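Side-chain contacts in DyP2 (Amycolatopsis sp. ATCC 39116, PDB 4G2C), which probably uses its haem to catalyse the peroxide-dependent oxidation of dyes and related substrates, and binds a manganese(II) ion: residues Leu168-Ala173 against Thr180-Val185; Arg288-Asp293 against Asp468-Ala473; Thr36-Lys41 against Thr49-Leu54; Lys142-Lys147 against Gly479-Met484; Arg383-Asp386 against Asp390-Pro393. All blocks are in the same frame, centred on the assembly; numbering follows the deposited sequence.

Contact 1 of 5, residues Leu168-Ala173 against Thr180-Val185; sequences LLLGDA and TLRRQV
L170 on strand 168-172 packs between L181 and R182 of helix 180-185, and its side chain can be followed atom by atom. CB lies 3.9 Å from L181 CD2. One bond further out, L170 CG is closer still to that same methyl, at 3.7 Å from L181 CD2, and the two leucines cross obliquely. The terminal methyl CD2 passes beyond L181 to the helix backbone: L170 CD2 is 3.5 Å from R182 CA and 3.6 Å from R182 N, with R182 CB slightly further off. With CG anti to its carbonyl carbon (chi1 -66°), the L170 side chain carries this methyl right up to the main chain of the helix. One turn along the helix, L168 and V185 extend toward each other and meet tip to tip, L168 CD2 to V185 CG1 at 4.0 Å. The leucine and valine pairs are apolar; R182 offers its backbone and CB, while its guanidinium forms a salt bridge with E186 on its own helix. Replacing L170 by an alanine would keep only CB near L181 CD2, and the loss of CG and CD2 would probably open a gap beside R182 CA. The short axes approach to 9.2 Å at 151°, a nearly antiparallel packing of helix on sheet. Strand 166-172 is hydrogen-bonded between strands 66-74 and 114-119, with L70 and L115 touching the same group of side chains; helix 175-188 covers this face as it crosses over to strand 193-205, the ferredoxin-like arrangement of the DyP alpha+beta barrel domain.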
# COMPACT_ATOMS: atom_id res chain seq x y z
N LEU A 168 4.35 7.39 14.45
CA LEU A 168 4.04 6.25 15.31
C LEU A 168 2.81 5.57 14.74
O LEU A 168 1.83 6.24 14.39
CB LEU A 168 3.74 6.71 16.73
CG LEU A 168 4.95 6.88 17.64
CD1 LEU A 168 6.08 7.50 16.88
CD2 LEU A 168 4.55 7.75 18.83
N LEU A 169 2.86 4.25 14.62
CA LEU A 169 1.71 3.47 14.21
C LEU A 169 1.29 2.56 15.36
O LEU A 169 2.09 1.76 15.86
CB LEU A 169 2.02 2.66 12.94
CG LEU A 169 2.54 3.49 11.75
CD1 LEU A 169 3.04 2.57 10.62
CD2 LEU A 169 1.47 4.44 11.22
N LEU A 170 0.05 2.70 15.80
CA LEU A 170 -0.51 1.88 16.85
C LEU A 170 -1.71 1.15 16.27
O LEU A 170 -2.73 1.77 15.95
CB LEU A 170 -0.98 2.75 18.01
CG LEU A 170 0.03 3.53 18.85
CD1 LEU A 170 0.82 4.54 17.99
CD2 LEU A 170 -0.73 4.22 20.00
N GLY A 171 -1.60 -0.17 16.14
CA GLY A 171 -2.63 -0.94 15.46
C GLY A 171 -3.02 -2.24 16.14
O GLY A 171 -2.20 -2.88 16.83
N ASP A 172 -4.27 -2.64 15.94
CA ASP A 172 -4.81 -3.84 16.57
C ASP A 172 -6.13 -4.18 15.88
O ASP A 172 -6.64 -3.39 15.08
CB ASP A 172 -5.01 -3.62 18.07
CG ASP A 172 -5.04 -4.92 18.86
OD1 ASP A 172 -3.96 -5.45 19.20
OD2 ASP A 172 -6.15 -5.40 19.17
N ALA A 173 -6.66 -5.36 16.18
CA ALA A 173 -7.95 -5.78 15.65
C ALA A 173 -9.08 -4.93 16.20
O ALA A 173 -10.09 -4.73 15.54
CB ALA A 173 -8.19 -7.26 15.96
N THR A 180 -5.13 1.54 25.09
CA THR A 180 -4.14 1.20 26.10
C THR A 180 -2.72 1.56 25.64
O THR A 180 -1.98 2.24 26.36
CB THR A 180 -4.19 -0.30 26.49
OG1 THR A 180 -5.48 -0.62 27.05
CG2 THR A 180 -3.11 -0.61 27.52
N LEU A 181 -2.33 1.12 24.45
CA LEU A 181 -0.98 1.42 23.95
C LEU A 181 -0.71 2.93 23.87
O LEU A 181 0.36 3.40 24.26
CB LEU A 181 -0.74 0.75 22.59
CG LEU A 181 0.62 0.93 21.90
CD1 LEU A 181 1.77 0.40 22.76
CD2 LEU A 181 0.60 0.26 20.50
N ARG A 182 -1.69 3.68 23.38
CA ARG A 182 -1.59 5.13 23.30
C ARG A 182 -1.24 5.74 24.67
O ARG A 182 -0.36 6.61 24.77
CB ARG A 182 -2.90 5.73 22.73
CG ARG A 182 -2.98 7.26 22.68
CD ARG A 182 -1.83 7.87 21.86
NE ARG A 182 -1.90 9.33 21.75
CZ ARG A 182 -0.97 10.18 22.20
NH1 ARG A 182 0.12 9.73 22.81
NH2 ARG A 182 -1.12 11.49 22.03
N ARG A 183 -1.91 5.27 25.72
CA ARG A 183 -1.69 5.76 27.09
C ARG A 183 -0.26 5.50 27.54
O ARG A 183 0.35 6.32 28.23
CB ARG A 183 -2.67 5.11 28.08
CG ARG A 183 -4.14 5.12 27.67
CD ARG A 183 -4.98 6.06 28.53
NE ARG A 183 -6.41 5.76 28.47
CZ ARG A 183 -7.32 6.49 27.82
NH1 ARG A 183 -6.95 7.59 27.16
NH2 ARG A 183 -8.60 6.13 27.83
N GLN A 184 0.27 4.34 27.16
CA GLN A 184 1.64 3.96 27.51
C GLN A 184 2.66 4.80 26.77
O GLN A 184 3.69 5.17 27.33
CB GLN A 184 1.88 2.48 27.20
CG GLN A 184 0.95 1.57 27.97
CD GLN A 184 0.80 0.21 27.32
OE1 GLN A 184 1.34 -0.03 26.24
NE2 GLN A 184 0.07 -0.68 27.97
N VAL A 185 2.38 5.07 25.50
CA VAL A 185 3.21 5.95 24.70
C VAL A 185 3.19 7.35 25.29
O VAL A 185 4.23 7.99 25.46
CB VAL A 185 2.71 6.02 23.24
CG1 VAL A 185 3.18 7.30 22.56
CG2 VAL A 185 3.15 4.78 22.47

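Contact 2 of 5, residues Arg288-Asp293 against Asp468-Ala473; sequences RDLAHD and DPIPQA. With ACT (acetate ion), chain Y.
Two flat groups stand beside the L290-I470 contact on helix 288-293, the guanidinium of R288 and the carboxylate of D289, and they meet at an edge. NE and NH2 of R288 both point at a single oxygen, R288 NE to D289 OD1 at 3.0 Å and R288 NH2 to D289 OD1 at 3.1 Å. That oxygen lies only 2° out of the guanidinium plane, whereas NE stands 39° above the plane of the carboxylate; both nitrogens approach from the same face of it, NH2 on the syn side. This side-on salt bridge joins consecutive residues of the helix. Across the contact the packing is sparse: a methyl of L290 faces the end of I470, L290 CD2 to I470 CD1 being 4.4 Å, and L308 and Y454 touch both side chains. I470 has its CB directed past the helix, but chi1 (-49°) sets CG1 anti to the carbonyl carbon, and the turn at chi2 carries CD1 toward L290. D293 and D468 place like charges near each other, D293 OD2 to D468 OD2 at 5.8 Å; the hydroxyl of T467 is hydrogen-bonded to D293 OD2. On the backbone, I470 N gives a hydrogen bond of 3.1 Å to O of an acetate ion that probably came from the crystallisation liquor. Helix 280-293 also carries E287, which with E313 forms the manganese(II) site, and the L290 side chain is about 10 Å from the ion. The contact thus joins the helix of the metal site to the extended loop leading into strand 474-484, with the I470 side chain about 12 Å from the haem.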
# COMPACT_ATOMS: atom_id res chain seq x y z
N ARG A 288 -20.97 4.85 -13.78
CA ARG A 288 -22.25 4.95 -14.48
C ARG A 288 -22.08 5.49 -15.90
O ARG A 288 -22.56 4.89 -16.86
CB ARG A 288 -23.23 5.83 -13.70
CG ARG A 288 -24.58 6.00 -14.39
CD ARG A 288 -25.29 7.24 -13.89
NE ARG A 288 -24.50 8.45 -14.12
CZ ARG A 288 -24.42 9.47 -13.27
NH1 ARG A 288 -25.09 9.44 -12.12
NH2 ARG A 288 -23.67 10.53 -13.56
N ASP A 289 -21.39 6.62 -16.03
CA ASP A 289 -21.21 7.28 -17.31
C ASP A 289 -20.42 6.43 -18.32
O ASP A 289 -20.74 6.45 -19.52
CB ASP A 289 -20.55 8.65 -17.14
CG ASP A 289 -21.41 9.63 -16.35
OD1 ASP A 289 -22.63 9.41 -16.20
OD2 ASP A 289 -20.85 10.64 -15.86
N LEU A 290 -19.40 5.72 -17.86
CA LEU A 290 -18.62 4.86 -18.76
C LEU A 290 -19.49 3.71 -19.25
O LEU A 290 -19.46 3.37 -20.44
CB LEU A 290 -17.35 4.32 -18.07
CG LEU A 290 -16.51 3.26 -18.82
CD1 LEU A 290 -16.00 3.77 -20.17
CD2 LEU A 290 -15.34 2.76 -17.99
N ALA A 291 -20.27 3.12 -18.35
CA ALA A 291 -21.18 2.05 -18.74
C ALA A 291 -22.13 2.55 -19.83
O ALA A 291 -22.28 1.93 -20.88
CB ALA A 291 -21.98 1.52 -17.54
N HIS A 292 -22.76 3.69 -19.58
CA HIS A 292 -23.66 4.27 -20.56
C HIS A 292 -22.96 4.52 -21.88
O HIS A 292 -23.49 4.20 -22.95
CB HIS A 292 -24.30 5.56 -20.04
CG HIS A 292 -25.27 6.18 -21.00
ND1 HIS A 292 -24.93 7.20 -21.85
CD2 HIS A 292 -26.57 5.90 -21.24
CE1 HIS A 292 -25.98 7.53 -22.58
NE2 HIS A 292 -26.99 6.76 -22.23
N ASP A 293 -21.76 5.10 -21.81
CA ASP A 293 -20.93 5.37 -22.98
C ASP A 293 -20.68 4.11 -23.81
O ASP A 293 -20.72 4.14 -25.04
CB ASP A 293 -19.58 5.93 -22.54
CG ASP A 293 -19.50 7.45 -22.64
OD1 ASP A 293 -20.49 8.10 -23.04
OD2 ASP A 293 -18.41 7.99 -22.31
N ASP A 468 -15.49 11.12 -22.57
CA ASP A 468 -14.68 11.95 -21.67
C ASP A 468 -13.61 11.13 -20.94
O ASP A 468 -13.69 9.91 -20.85
CB ASP A 468 -15.55 12.67 -20.62
CG ASP A 468 -16.46 13.76 -21.22
OD1 ASP A 468 -15.95 14.78 -21.73
OD2 ASP A 468 -17.70 13.60 -21.14
N PRO A 469 -12.61 11.83 -20.40
CA PRO A 469 -11.64 11.21 -19.49
C PRO A 469 -12.35 10.82 -18.21
O PRO A 469 -13.30 11.48 -17.82
CB PRO A 469 -10.64 12.34 -19.22
CG PRO A 469 -11.40 13.61 -19.52
CD PRO A 469 -12.33 13.27 -20.62
N ILE A 470 -11.93 9.74 -17.56
CA ILE A 470 -12.44 9.44 -16.24
C ILE A 470 -11.99 10.55 -15.30
O ILE A 470 -10.81 10.89 -15.25
CB ILE A 470 -11.93 8.10 -15.72
CG1 ILE A 470 -12.10 7.00 -16.79
CG2 ILE A 470 -12.62 7.73 -14.42
CD1 ILE A 470 -13.54 6.68 -17.15
N PRO A 471 -12.94 11.15 -14.57
CA PRO A 471 -12.55 12.24 -13.67
C PRO A 471 -11.66 11.72 -12.54
O PRO A 471 -11.84 10.56 -12.13
CB PRO A 471 -13.91 12.74 -13.13
CG PRO A 471 -14.83 11.54 -13.24
CD PRO A 471 -14.39 10.89 -14.55
N GLN A 472 -10.73 12.54 -12.06
CA GLN A 472 -9.85 12.18 -10.94
C GLN A 472 -10.64 12.21 -9.63
O GLN A 472 -11.06 13.28 -9.18
CB GLN A 472 -8.65 13.14 -10.85
CG GLN A 472 -7.53 12.65 -9.93
CD GLN A 472 -6.43 13.71 -9.65
OE1 GLN A 472 -5.91 14.36 -10.56
NE2 GLN A 472 -6.10 13.86 -8.38
N ALA A 473 -10.83 11.04 -9.02
CA ALA A 473 -11.64 10.94 -7.80
C ALA A 473 -10.80 10.69 -6.55
O ALA A 473 -11.33 10.51 -5.45
CB ALA A 473 -12.72 9.85 -7.95
C ACT Y . -8.18 9.03 -18.28
O ACT Y . -9.28 8.52 -18.66
OXT ACT Y . -7.49 8.47 -17.39
CH3 ACT Y . -7.66 10.33 -18.80

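Contact 3 of 5, residues Thr36-Lys41 against Thr49-Leu54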
# COMPACT_ATOMS: atom_id res chain seq x y z
N THR A 36 16.69 -13.99 -1.95
CA THR A 36 15.49 -14.81 -2.07
C THR A 36 14.56 -14.58 -0.89
O THR A 36 14.79 -13.71 -0.06
CB THR A 36 15.80 -16.34 -2.13
OG1 THR A 36 16.44 -16.74 -0.91
CG2 THR A 36 16.72 -16.65 -3.27
N THR A 37 13.51 -15.39 -0.82
CA THR A 37 12.61 -15.39 0.31
C THR A 37 13.28 -16.09 1.47
O THR A 37 14.29 -16.78 1.30
CB THR A 37 11.29 -16.10 -0.01
OG1 THR A 37 11.57 -17.43 -0.43
CG2 THR A 37 10.54 -15.37 -1.13
N LEU A 38 12.70 -15.92 2.66
CA LEU A 38 13.24 -16.53 3.86
C LEU A 38 12.25 -17.50 4.50
O LEU A 38 11.06 -17.21 4.59
CB LEU A 38 13.62 -15.45 4.87
CG LEU A 38 13.93 -15.95 6.28
CD1 LEU A 38 15.40 -16.43 6.41
CD2 LEU A 38 13.61 -14.85 7.29
N SER A 39 12.76 -18.65 4.95
CA SER A 39 11.96 -19.59 5.72
C SER A 39 12.13 -19.20 7.19
O SER A 39 13.11 -19.59 7.84
CB SER A 39 12.42 -21.03 5.46
OG SER A 39 12.61 -21.27 4.07
N TRP A 40 11.20 -18.41 7.70
CA TRP A 40 11.37 -17.82 9.03
C TRP A 40 11.43 -18.88 10.14
O TRP A 40 12.07 -18.68 11.17
CB TRP A 40 10.30 -16.75 9.32
CG TRP A 40 8.96 -17.27 9.75
CD1 TRP A 40 7.87 -17.50 8.95
CD2 TRP A 40 8.54 -17.60 11.09
NE1 TRP A 40 6.81 -17.96 9.71
CE2 TRP A 40 7.20 -18.02 11.02
CE3 TRP A 40 9.18 -17.58 12.34
CZ2 TRP A 40 6.48 -18.44 12.16
CZ3 TRP A 40 8.46 -17.99 13.48
CH2 TRP A 40 7.12 -18.41 13.37
N LYS A 41 10.78 -20.02 9.92
CA LYS A 41 10.71 -21.03 10.97
C LYS A 41 12.02 -21.80 11.15
O LYS A 41 12.26 -22.38 12.19
CB LYS A 41 9.58 -22.02 10.68
CG LYS A 41 8.19 -21.43 10.87
CD LYS A 41 7.12 -22.51 10.73
CE LYS A 41 5.73 -21.97 11.04
NZ LYS A 41 4.68 -23.04 10.98
N THR A 49 18.83 -13.58 13.82
CA THR A 49 19.07 -12.34 14.52
C THR A 49 18.28 -11.20 13.87
O THR A 49 17.64 -10.40 14.54
CB THR A 49 20.58 -12.00 14.52
OG1 THR A 49 21.32 -13.12 15.03
CG2 THR A 49 20.88 -10.77 15.38
N MET A 50 18.33 -11.14 12.54
CA MET A 50 17.65 -10.08 11.80
C MET A 50 16.18 -10.02 12.17
O MET A 50 15.63 -8.94 12.37
CB MET A 50 17.82 -10.28 10.29
CG MET A 50 17.11 -9.22 9.44
SD MET A 50 15.39 -9.68 9.20
CE MET A 50 15.59 -11.12 8.15
N LEU A 51 15.55 -11.18 12.26
CA LEU A 51 14.16 -11.29 12.66
C LEU A 51 13.89 -10.80 14.08
O LEU A 51 12.80 -10.29 14.36
CB LEU A 51 13.67 -12.74 12.54
CG LEU A 51 13.31 -13.23 11.14
CD1 LEU A 51 12.95 -14.72 11.18
CD2 LEU A 51 12.16 -12.42 10.56
N ASP A 52 14.87 -11.00 14.97
CA ASP A 52 14.76 -10.59 16.37
C ASP A 52 14.88 -9.08 16.48
O ASP A 52 14.44 -8.49 17.46
CB ASP A 52 15.86 -11.23 17.23
CG ASP A 52 15.63 -12.71 17.48
OD1 ASP A 52 14.45 -13.12 17.51
OD2 ASP A 52 16.62 -13.45 17.63
N GLU A 53 15.50 -8.47 15.47
CA GLU A 53 15.74 -7.03 15.53
C GLU A 53 14.90 -6.23 14.54
O GLU A 53 15.03 -5.01 14.44
CB GLU A 53 17.23 -6.74 15.35
CG GLU A 53 18.11 -7.39 16.39
CD GLU A 53 18.01 -6.72 17.76
OE1 GLU A 53 17.16 -5.82 17.94
OE2 GLU A 53 18.78 -7.10 18.67
N LEU A 54 14.02 -6.91 13.82
CA LEU A 54 13.18 -6.26 12.82
C LEU A 54 11.83 -5.90 13.41
O LEU A 54 11.23 -6.70 14.13
CB LEU A 54 12.95 -7.19 11.62
CG LEU A 54 12.36 -6.50 10.39
CD1 LEU A 54 13.44 -5.70 9.65
CD2 LEU A 54 11.68 -7.49 9.45
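In the segment 36-41, whose L38 and W40 rest on L51 of helix 49-53, a local side-chain hydrogen bond runs from T36 OG1 to T37 O at 3.1 Å. The donor makes an angle of 131° at the carbonyl oxygen and is tilted 18° from the carbonyl plane; the T36 hydroxyl thereby bridges to the carbonyl of the residue that follows it. The contact itself is carried by carbon. L38 and L51 extend toward each other tip to tip, L38 CD2 to L51 CD1 at 3.9 Å, and the same methyl of L38 lies 4.3 Å from M50 CE. L51 CD1 has a second neighbour, W40 CB, at 3.8 Å, which places this one methyl against two residues of the loop. The indole leads away from the helix: with CG between the backbone N and the carbonyl carbon (chi1 80°), the ring turns outward and only the first carbon of W40 serves the contact. On one face of the ring K41 CG sits 3.5 Å above the plane, over its centre, and K41 NZ goes on to a salt bridge with E102. The loop is held in place by its backbone: L38 is hydrogen-bonded to F226 and T228, while E229 accepts from K41 N. On the helix, D52 and E53 form salt bridges with R95 and R491. Helix 45-53 packs against both the N-terminal segment and helix 94-107, which also touch each other through W40 and L98; A94 and R95 meet L51, and F267 of strand 267-278 meets M50.

Contact 4 of 5, residues Lys142-Lys147 against Gly479-Met484; sequences KAAVEK and GEYFFM. With ACT (acetate ion), chain B; ACT (acetate ion), chain M.
Near the haem, which lies about 9 Å from the Y481 side chain, segment 142-147 lies over strand 479-484, bringing K142 to E480 and A144 to Y481. The lysine and glutamate cross at about a right angle, and K142 NZ remains 4.1 Å from E480 OE1, a proximity of opposite charges too long for a salt bridge. Two waters join the segments: one accepts from K142 N at 3.0 Å and donates to E480 OE1, and the other accepts from K142 NZ at 3.0 Å and donates to G479 O. K142 NZ has its strongest partner elsewhere, in Q162 O. E480 is pinned by its other oxygen, which accepts an almost straight bond from the backbone, Y481 N to E480 OE2 at 2.6 Å with an N-H...O angle of 169°; the donor comes on the anti side, 15° out of the carboxylate plane, and A141 N also donates to that oxygen. Strand 474-484 pairs with 267-278 in the curled antiparallel sheet, while F483 is hydrogen-bonded to L119, which brings this strand beside the edge strand 114-119 of the other sheet. A144 meets the phenol obliquely, A144 CB to Y481 OH at 3.8 Å, and the hydroxyl has a weak hydrogen bond to E417 OE2. Two acetate ions, probably from the crystallisation liquor, sit nearby. Oxygen O of one lies in the ring plane near its edge, 4.0 Å from Y481 CE2. K147, extended beyond CG, forms a salt bridge with E417 and donates from NZ to O of the other acetate at 3.1 Å.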
# COMPACT_ATOMS: atom_id res chain seq x y z
N LYS A 142 7.74 16.39 0.31
CA LYS A 142 7.40 17.73 -0.20
C LYS A 142 8.19 18.04 -1.47
O LYS A 142 7.71 18.76 -2.34
CB LYS A 142 7.66 18.81 0.84
CG LYS A 142 6.80 18.72 2.07
CD LYS A 142 7.26 19.74 3.11
CE LYS A 142 6.34 19.72 4.31
NZ LYS A 142 6.79 18.71 5.32
N ALA A 143 9.40 17.49 -1.58
CA ALA A 143 10.26 17.73 -2.74
C ALA A 143 9.89 16.85 -3.93
O ALA A 143 10.37 17.08 -5.03
CB ALA A 143 11.73 17.50 -2.38
N ALA A 144 9.06 15.84 -3.69
CA ALA A 144 8.67 14.90 -4.72
C ALA A 144 7.46 15.41 -5.51
O ALA A 144 7.06 14.81 -6.50
CB ALA A 144 8.36 13.56 -4.08
N VAL A 145 6.88 16.51 -5.07
CA VAL A 145 5.62 17.00 -5.61
C VAL A 145 5.62 17.15 -7.14
O VAL A 145 4.68 16.74 -7.83
CB VAL A 145 5.21 18.32 -4.94
CG1 VAL A 145 4.25 19.09 -5.83
CG2 VAL A 145 4.59 18.05 -3.58
N GLU A 146 6.68 17.74 -7.68
CA GLU A 146 6.74 17.95 -9.11
C GLU A 146 6.76 16.63 -9.89
O GLU A 146 5.98 16.44 -10.82
CB GLU A 146 7.93 18.82 -9.49
CG GLU A 146 7.57 19.93 -10.44
CD GLU A 146 8.79 20.63 -11.01
OE1 GLU A 146 9.41 21.44 -10.27
OE2 GLU A 146 9.13 20.37 -12.19
N LYS A 147 7.65 15.71 -9.52
CA LYS A 147 7.80 14.52 -10.35
C LYS A 147 6.59 13.56 -10.27
O LYS A 147 6.36 12.77 -11.19
CB LYS A 147 9.11 13.79 -10.03
CG LYS A 147 9.09 13.01 -8.73
CD LYS A 147 10.45 12.38 -8.45
CE LYS A 147 10.45 11.67 -7.12
NZ LYS A 147 11.81 11.14 -6.76
N GLY A 479 1.55 13.91 2.86
CA GLY A 479 2.24 12.68 3.19
C GLY A 479 3.70 12.95 3.44
O GLY A 479 4.14 14.09 3.32
N GLU A 480 4.46 11.90 3.79
CA GLU A 480 5.90 12.04 4.03
C GLU A 480 6.63 10.71 3.90
O GLU A 480 6.00 9.64 3.92
CB GLU A 480 6.16 12.67 5.42
CG GLU A 480 7.62 12.91 5.78
CD GLU A 480 8.39 13.76 4.76
OE1 GLU A 480 8.41 15.00 4.90
OE2 GLU A 480 8.98 13.19 3.82
N TYR A 481 7.95 10.76 3.75
CA TYR A 481 8.77 9.54 3.70
C TYR A 481 9.52 9.32 5.01
O TYR A 481 10.05 10.26 5.59
CB TYR A 481 9.80 9.60 2.57
CG TYR A 481 9.25 9.71 1.18
CD1 TYR A 481 8.15 8.96 0.78
CD2 TYR A 481 9.84 10.58 0.26
CE1 TYR A 481 7.65 9.06 -0.52
CE2 TYR A 481 9.35 10.69 -1.03
CZ TYR A 481 8.25 9.93 -1.42
OH TYR A 481 7.76 10.03 -2.71
N PHE A 482 9.58 8.06 5.43
CA PHE A 482 10.21 7.68 6.70
C PHE A 482 11.10 6.43 6.53
O PHE A 482 11.14 5.81 5.47
CB PHE A 482 9.13 7.33 7.73
CG PHE A 482 8.14 8.44 8.03
CD1 PHE A 482 7.04 8.66 7.20
CD2 PHE A 482 8.27 9.21 9.17
CE1 PHE A 482 6.11 9.65 7.49
CE2 PHE A 482 7.35 10.20 9.47
CZ PHE A 482 6.27 10.42 8.63
N PHE A 483 11.78 6.04 7.59
CA PHE A 483 12.51 4.80 7.63
C PHE A 483 12.11 4.13 8.94
O PHE A 483 12.20 4.75 10.00
CB PHE A 483 14.01 5.09 7.59
CG PHE A 483 14.88 3.87 7.51
CD1 PHE A 483 14.98 3.15 6.33
CD2 PHE A 483 15.61 3.46 8.60
CE1 PHE A 483 15.79 2.02 6.24
CE2 PHE A 483 16.44 2.33 8.53
CZ PHE A 483 16.52 1.61 7.35
N MET A 484 11.65 2.88 8.89
CA MET A 484 11.52 2.12 10.13
C MET A 484 12.86 1.46 10.42
O MET A 484 13.27 0.54 9.72
CB MET A 484 10.41 1.06 10.10
CG MET A 484 9.19 1.37 9.26
SD MET A 484 8.22 2.86 9.58
CE MET A 484 9.21 4.09 8.77
C ACT B . 12.05 13.50 -4.00
O ACT B . 11.85 13.28 -2.76
OXT ACT B . 11.62 12.64 -4.82
CH3 ACT B . 12.78 14.72 -4.52
C ACT M . 11.44 8.33 -10.04
O ACT M . 11.43 9.38 -9.33
OXT ACT M . 12.04 8.38 -11.15
CH3 ACT M . 10.80 7.06 -9.61
O HOH W 1 8.93 16.69 3.07
O HOH W 2 4.90 16.44 5.07

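Contact 5 of 5, residues Arg383-Asp386 against Asp390-Pro393; sequences RHDD and DLPP
D385 CB and L391 CD1 touch at 3.8 Å, and a second, looser approach, D386 O to L391 CD1 at 4.4 Å, completes what the two segments share. L391 therefore rests one methyl against the first carbon of an aspartate and the nearby backbone, without touching the carboxylate. What fixes that aspartate is R383, which grips it side-on with two nitrogens, one to each oxygen. R383 NE reaches D385 OD1 at 2.9 Å, and R383 NH2 reaches D385 OD2 at 2.9 Å, the second bond nearly straight at 176°. The carboxylate is tipped against the guanidinium: NE lies 42° out of its plane, and NH2, on the syn side of OD2, is also out of it, though less so. Because D385 holds CG between the backbone N and the carbonyl carbon (chi1 66°), its oxygens can turn back toward R383. All this belongs to the irregular connection between strands 374-380 and 402-409. R396 NH1 also forms a salt bridge with D385 OD2 and a hydrogen bond to D386 O. An alanine in place of D385 would leave R383 and R396 without their shared carboxylate and would probably make the R383 guanidinium less firmly held, though L391 CD1 could keep the CB it touches. R383 NH1 donates a hydrogen bond to H214 O, while D386 OD1 accepts from N388 N as in an Asx turn. Further out, P393 packs on K284, E285 and R288 of helix 280-293.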
# COMPACT_ATOMS: atom_id res chain seq x y z
N ARG A 383 -18.72 6.39 7.26
CA ARG A 383 -19.83 6.67 6.38
C ARG A 383 -21.07 5.94 6.88
O ARG A 383 -20.98 5.06 7.74
CB ARG A 383 -19.50 6.25 4.96
CG ARG A 383 -19.07 4.81 4.87
CD ARG A 383 -18.28 4.60 3.60
NE ARG A 383 -19.13 4.56 2.41
CZ ARG A 383 -18.65 4.29 1.20
NH1 ARG A 383 -17.34 4.07 1.05
NH2 ARG A 383 -19.46 4.26 0.15
N HIS A 384 -22.23 6.30 6.33
CA HIS A 384 -23.48 5.72 6.79
C HIS A 384 -24.09 4.80 5.74
O HIS A 384 -25.20 4.29 5.91
CB HIS A 384 -24.44 6.84 7.20
CG HIS A 384 -23.83 7.83 8.15
ND1 HIS A 384 -23.44 7.48 9.43
CD2 HIS A 384 -23.51 9.13 8.00
CE1 HIS A 384 -22.92 8.54 10.03
NE2 HIS A 384 -22.95 9.56 9.18
N ASP A 385 -23.36 4.56 4.66
CA ASP A 385 -23.83 3.70 3.59
C ASP A 385 -22.93 2.46 3.40
O ASP A 385 -21.70 2.56 3.44
CB ASP A 385 -23.96 4.49 2.29
CG ASP A 385 -22.61 4.98 1.76
OD1 ASP A 385 -21.83 5.60 2.51
OD2 ASP A 385 -22.32 4.70 0.58
N ASP A 386 -23.55 1.30 3.23
CA ASP A 386 -22.83 0.07 2.88
C ASP A 386 -22.17 0.31 1.53
O ASP A 386 -22.86 0.55 0.53
CB ASP A 386 -23.81 -1.11 2.80
CG ASP A 386 -23.14 -2.44 2.41
OD1 ASP A 386 -21.94 -2.46 2.06
OD2 ASP A 386 -23.86 -3.47 2.44
N ASP A 390 -26.52 -1.62 -3.27
CA ASP A 390 -26.96 -1.07 -4.55
C ASP A 390 -27.63 0.29 -4.34
O ASP A 390 -28.86 0.37 -4.18
CB ASP A 390 -27.93 -2.03 -5.25
CG ASP A 390 -28.40 -1.52 -6.61
OD1 ASP A 390 -27.57 -0.99 -7.38
OD2 ASP A 390 -29.61 -1.66 -6.90
N LEU A 391 -26.82 1.35 -4.34
CA LEU A 391 -27.29 2.72 -4.13
C LEU A 391 -26.82 3.62 -5.26
O LEU A 391 -25.77 3.40 -5.85
CB LEU A 391 -26.76 3.28 -2.80
CG LEU A 391 -27.05 2.51 -1.51
CD1 LEU A 391 -26.28 3.11 -0.34
CD2 LEU A 391 -28.54 2.48 -1.21
N PRO A 392 -27.60 4.67 -5.56
CA PRO A 392 -27.15 5.63 -6.56
C PRO A 392 -25.98 6.45 -6.04
O PRO A 392 -25.81 6.60 -4.82
CB PRO A 392 -28.38 6.50 -6.78
CG PRO A 392 -29.08 6.46 -5.46
CD PRO A 392 -28.87 5.08 -4.92
N PRO A 393 -25.17 6.98 -6.95
CA PRO A 393 -23.96 7.76 -6.65
C PRO A 393 -24.20 8.87 -5.64
O PRO A 393 -23.31 9.14 -4.83
CB PRO A 393 -23.58 8.34 -8.01
CG PRO A 393 -24.01 7.29 -8.96
CD PRO A 393 -25.28 6.69 -8.39

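Contacts 3 and 1 come in series along the chain, and contact 4, whose first segment precedes contact 1, closes only near the C-terminus. Contact 2 spans contact 5 in the same way, both lying within the long loop that contact 4 closes. In space, centres are about 41 Å apart for contacts 1 and 2, and 46 Å for 2 and 3. Only contacts 2 and 5 touch, with centres about 19 Å apart. Strand 474-484 of contact 4 and strand 166-172 of contact 1 belong to different antiparallel sheets, consistent with the two ferredoxin-like halves of the DyP dimeric alpha+beta barrel fold. Contacts 2 and 5 thus lie near the manganese ion, while contacts 1 and 3 lie across the chain's centre from contact 2.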